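Local coordinates for hydroxylacyl-CoA dehydrogenase (Streptomyces coelicolor, PDB 5BKA), which is an NTF2-like protein of the actinorhodin pathway that probably takes part in polyketide biosynthesis, at the interface of chains A and B. Residues are numbered along the deposited sequence; one frame, centred on the assembly and turned at random. Chains: chain A/B, Hydroxylacyl-CoA dehydrogenase.

The interface of chains A and B. Residues chain A 15, 18-19, 22-23, 78-80; chain B 11, 81-84, 96, 98.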
loop_
_atom_site.group_PDB
_atom_site.type_symbol
_atom_site.label_atom_id
_atom_site.label_comp_id
_atom_site.label_asym_id
_atom_site.label_seq_id
_atom_site.Cartn_x
_atom_site.Cartn_y
_atom_site.Cartn_z
ATOM N N LEU A 15 -3.882 -0.314 11.180
ATOM C CA LEU A 15 -3.297 -1.011 10.039
ATOM C C LEU A 15 -2.975 -2.462 10.378
ATOM O O LEU A 15 -3.259 -3.370 9.588
ATOM C CB LEU A 15 -2.040 -0.280 9.569
ATOM C CG LEU A 15 -2.223 1.122 8.983
ATOM C CD1 LEU A 15 -0.918 1.621 8.379
ATOM C CD2 LEU A 15 -3.335 1.133 7.947
ATOM N N TYR A 18 -6.154 -4.396 10.536
ATOM C CA TYR A 18 -6.621 -4.741 9.196
ATOM C C TYR A 18 -5.776 -5.850 8.580
ATOM O O TYR A 18 -6.302 -6.708 7.860
ATOM C CB TYR A 18 -6.604 -3.502 8.299
ATOM C CG TYR A 18 -7.703 -2.502 8.587
ATOM C CD1 TYR A 18 -8.855 -2.877 9.268
ATOM C CD2 TYR A 18 -7.590 -1.181 8.171
ATOM C CE1 TYR A 18 -9.860 -1.963 9.530
ATOM C CE2 TYR A 18 -8.589 -0.261 8.426
ATOM C CZ TYR A 18 -9.722 -0.656 9.105
ATOM O OH TYR A 18 -10.717 0.259 9.360
ATOM N N GLY A 19 -4.467 -5.844 8.842
ATOM C CA GLY A 19 -3.597 -6.857 8.261
ATOM C C GLY A 19 -3.960 -8.263 8.698
ATOM O O GLY A 19 -4.098 -9.168 7.871
HETATM N N MSE A 22 -7.900 -9.133 7.343
HETATM C CA MSE A 22 -8.132 -9.477 5.940
HETATM C C MSE A 22 -7.476 -10.799 5.543
HETATM O O MSE A 22 -7.954 -11.483 4.642
HETATM C CB MSE A 22 -7.638 -8.354 5.017
HETATM C CG MSE A 22 -8.335 -7.021 5.225
HETATM SE SE MSE A 22 -10.239 -7.177 5.612
HETATM C CE MSE A 22 -10.949 -7.330 3.822
ATOM N N GLN A 23 -6.382 -11.158 6.216
ATOM C CA GLN A 23 -5.709 -12.412 5.899
ATOM C C GLN A 23 -6.543 -13.613 6.326
ATOM O O GLN A 23 -6.510 -14.663 5.664
ATOM C CB GLN A 23 -4.325 -12.432 6.559
ATOM C CG GLN A 23 -3.287 -11.590 5.819
ATOM C CD GLN A 23 -1.868 -11.822 6.308
ATOM O OE1 GLN A 23 -1.519 -12.919 6.745
ATOM N NE2 GLN A 23 -1.043 -10.783 6.239
ATOM N N HIS A 78 -7.874 -9.070 -0.513
ATOM C CA HIS A 78 -8.536 -7.786 -0.292
ATOM C C HIS A 78 -7.486 -6.776 0.161
ATOM O O HIS A 78 -7.164 -6.696 1.350
ATOM C CB HIS A 78 -9.645 -7.912 0.744
ATOM C CG HIS A 78 -10.844 -8.674 0.273
ATOM N ND1 HIS A 78 -10.827 -10.037 0.066
ATOM C CD2 HIS A 78 -12.103 -8.266 -0.011
ATOM C CE1 HIS A 78 -12.021 -10.433 -0.337
ATOM N NE2 HIS A 78 -12.813 -9.379 -0.392
ATOM N N TRP A 79 -6.970 -5.997 -0.785
ATOM C CA TRP A 79 -5.975 -4.979 -0.480
ATOM C C TRP A 79 -6.642 -3.728 0.077
ATOM O O TRP A 79 -7.705 -3.320 -0.392
ATOM C CB TRP A 79 -5.178 -4.629 -1.737
ATOM C CG TRP A 79 -4.105 -5.618 -2.054
ATOM C CD1 TRP A 79 -4.233 -6.977 -2.116
ATOM C CD2 TRP A 79 -2.734 -5.330 -2.346
ATOM N NE1 TRP A 79 -3.026 -7.552 -2.431
ATOM C CE2 TRP A 79 -2.088 -6.563 -2.575
ATOM C CE3 TRP A 79 -1.989 -4.150 -2.438
ATOM C CZ2 TRP A 79 -0.733 -6.649 -2.888
ATOM C CZ3 TRP A 79 -0.640 -4.238 -2.746
ATOM C CH2 TRP A 79 -0.028 -5.478 -2.969
ATOM N N PHE A 80 -6.015 -3.125 1.084
ATOM C CA PHE A 80 -6.456 -1.861 1.659
ATOM C C PHE A 80 -5.421 -0.778 1.375
ATOM O O PHE A 80 -4.246 -1.064 1.143
ATOM C CB PHE A 80 -6.663 -1.972 3.176
ATOM C CG PHE A 80 -8.000 -2.536 3.582
ATOM C CD1 PHE A 80 -8.736 -3.329 2.718
ATOM C CD2 PHE A 80 -8.510 -2.282 4.847
ATOM C CE1 PHE A 80 -9.959 -3.850 3.104
ATOM C CE2 PHE A 80 -9.731 -2.799 5.238
ATOM C CZ PHE A 80 -10.456 -3.584 4.366
ATOM N N TYR B 11 5.268 -1.779 14.361
ATOM C CA TYR B 11 4.568 -1.950 13.091
ATOM C C TYR B 11 5.008 -0.908 12.071
ATOM O O TYR B 11 5.304 -1.239 10.917
ATOM C CB TYR B 11 3.057 -1.884 13.308
ATOM C CG TYR B 11 2.262 -2.364 12.117
ATOM C CD1 TYR B 11 2.022 -3.717 11.918
ATOM C CD2 TYR B 11 1.762 -1.465 11.184
ATOM C CE1 TYR B 11 1.300 -4.161 10.827
ATOM C CE2 TYR B 11 1.039 -1.901 10.090
ATOM C CZ TYR B 11 0.811 -3.249 9.916
ATOM O OH TYR B 11 0.091 -3.687 8.829
ATOM N N ASP B 81 1.247 -5.215 1.077
ATOM C CA ASP B 81 -0.010 -4.858 1.724
ATOM C C ASP B 81 -0.295 -5.812 2.873
ATOM O O ASP B 81 0.102 -6.980 2.844
ATOM C CB ASP B 81 -1.181 -4.884 0.738
ATOM C CG ASP B 81 -2.281 -3.909 1.112
ATOM O OD1 ASP B 81 -2.044 -2.688 1.027
ATOM O OD2 ASP B 81 -3.381 -4.362 1.492
ATOM N N HIS B 82 -1.012 -5.295 3.875
ATOM C CA HIS B 82 -1.543 -6.092 4.983
ATOM C C HIS B 82 -0.442 -6.869 5.704
ATOM O O HIS B 82 -0.543 -8.077 5.924
ATOM C CB HIS B 82 -2.649 -7.031 4.498
ATOM C CG HIS B 82 -3.959 -6.347 4.264
ATOM N ND1 HIS B 82 -4.386 -5.277 5.022
ATOM C CD2 HIS B 82 -4.937 -6.579 3.357
ATOM C CE1 HIS B 82 -5.570 -4.881 4.591
ATOM N NE2 HIS B 82 -5.926 -5.652 3.580
ATOM N N THR B 83 0.622 -6.160 6.070
ATOM C CA THR B 83 1.657 -6.750 6.906
ATOM C C THR B 83 1.067 -7.157 8.250
ATOM O O THR B 83 0.331 -6.390 8.877
ATOM C CB THR B 83 2.804 -5.758 7.102
ATOM O OG1 THR B 83 3.418 -5.479 5.837
ATOM C CG2 THR B 83 3.850 -6.324 8.050
ATOM N N ALA B 84 1.376 -8.378 8.685
ATOM C CA ALA B 84 0.899 -8.903 9.959
ATOM C C ALA B 84 2.092 -9.443 10.732
ATOM O O ALA B 84 2.800 -10.328 10.241
ATOM C CB ALA B 84 -0.154 -9.997 9.749
ATOM N N THR B 96 4.162 -11.633 7.675
ATOM C CA THR B 96 3.468 -12.124 6.491
ATOM C C THR B 96 2.786 -10.949 5.806
ATOM O O THR B 96 1.997 -10.235 6.434
ATOM C CB THR B 96 2.437 -13.198 6.847
ATOM O OG1 THR B 96 3.091 -14.303 7.483
ATOM C CG2 THR B 96 1.731 -13.691 5.591
ATOM N N TYR B 98 1.056 -9.431 1.873
ATOM C CA TYR B 98 0.699 -9.577 0.473
ATOM C C TYR B 98 1.728 -8.848 -0.378
ATOM O O TYR B 98 2.281 -7.822 0.025
ATOM C CB TYR B 98 -0.691 -9.002 0.189
ATOM C CG TYR B 98 -1.845 -9.690 0.886
ATOM C CD1 TYR B 98 -1.672 -10.888 1.565
ATOM C CD2 TYR B 98 -3.116 -9.131 0.859
ATOM C CE1 TYR B 98 -2.734 -11.510 2.199
ATOM C CE2 TYR B 98 -4.180 -9.741 1.488
ATOM C CZ TYR B 98 -3.986 -10.929 2.155
ATOM O OH TYR B 98 -5.051 -11.532 2.779
HETATM O O HOH W 1 -3.304 -3.511 6.810
#
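In this NTF2-like fold, strand 74-87 of chain B drives B:His82 into the cleft between helix 8-26 and strand 74-85 of chain A. B:His82 has a left-handed backbone (phi 56°), a kink in the strand, and CG is anti to the carbonyl carbon (chi1 -77°), which points the ring into chain A. NE2 donates in the imidazole plane to the carbonyl of A:His78 (NE2 to O, 2.8 Å), although the bond is bent. ND1 meets a water (2.7 Å to its O) that also binds A:Leu15 O, so both ring nitrogens are satisfied and rotation is fixed. CE1 touches A:Phe80 CB at 3.4 Å, the two rings meeting edge-to-face. CB and CG of selenomethionine A:Met22 lie over one face of the imidazole, toward the NE2 rim; B:Asp81 OD2 covers the centre of the other and, if ionised, might favour a protonated imidazole. With CG anti to N (chi1 -151°), B:Asp81 turns the syn lone pair of OD2 to A:Phe80 N (2.9 Å). OD1 lies 2.7 Å from A:Phe80 O: a protonated OD1 would donate to it, an ionised one would clash as a second acceptor. B:Asp81 CB rests on the A:Trp79 six-membered ring, 3.4 Å from CE3, with carboxylate and indole nearly parallel; B:Tyr98 slides alongside the indole. An alanine at A:Trp79 would probably loosen B:Asp81 and B:Tyr98 by removing this flat support. A:Gln23, extended beyond CG, has its NE2 gripping B:His82 O (2.8 Å), nearly along the C=O axis, and B:Thr96 O (3.1 Å), from above the carbonyl plane. Helix and sheet of one subunit thus receive strands 74-87 and 93-105 of its neighbour, helix 10-26 alongside, in a not exactly two-fold interface of a deposited trimer that may be biological.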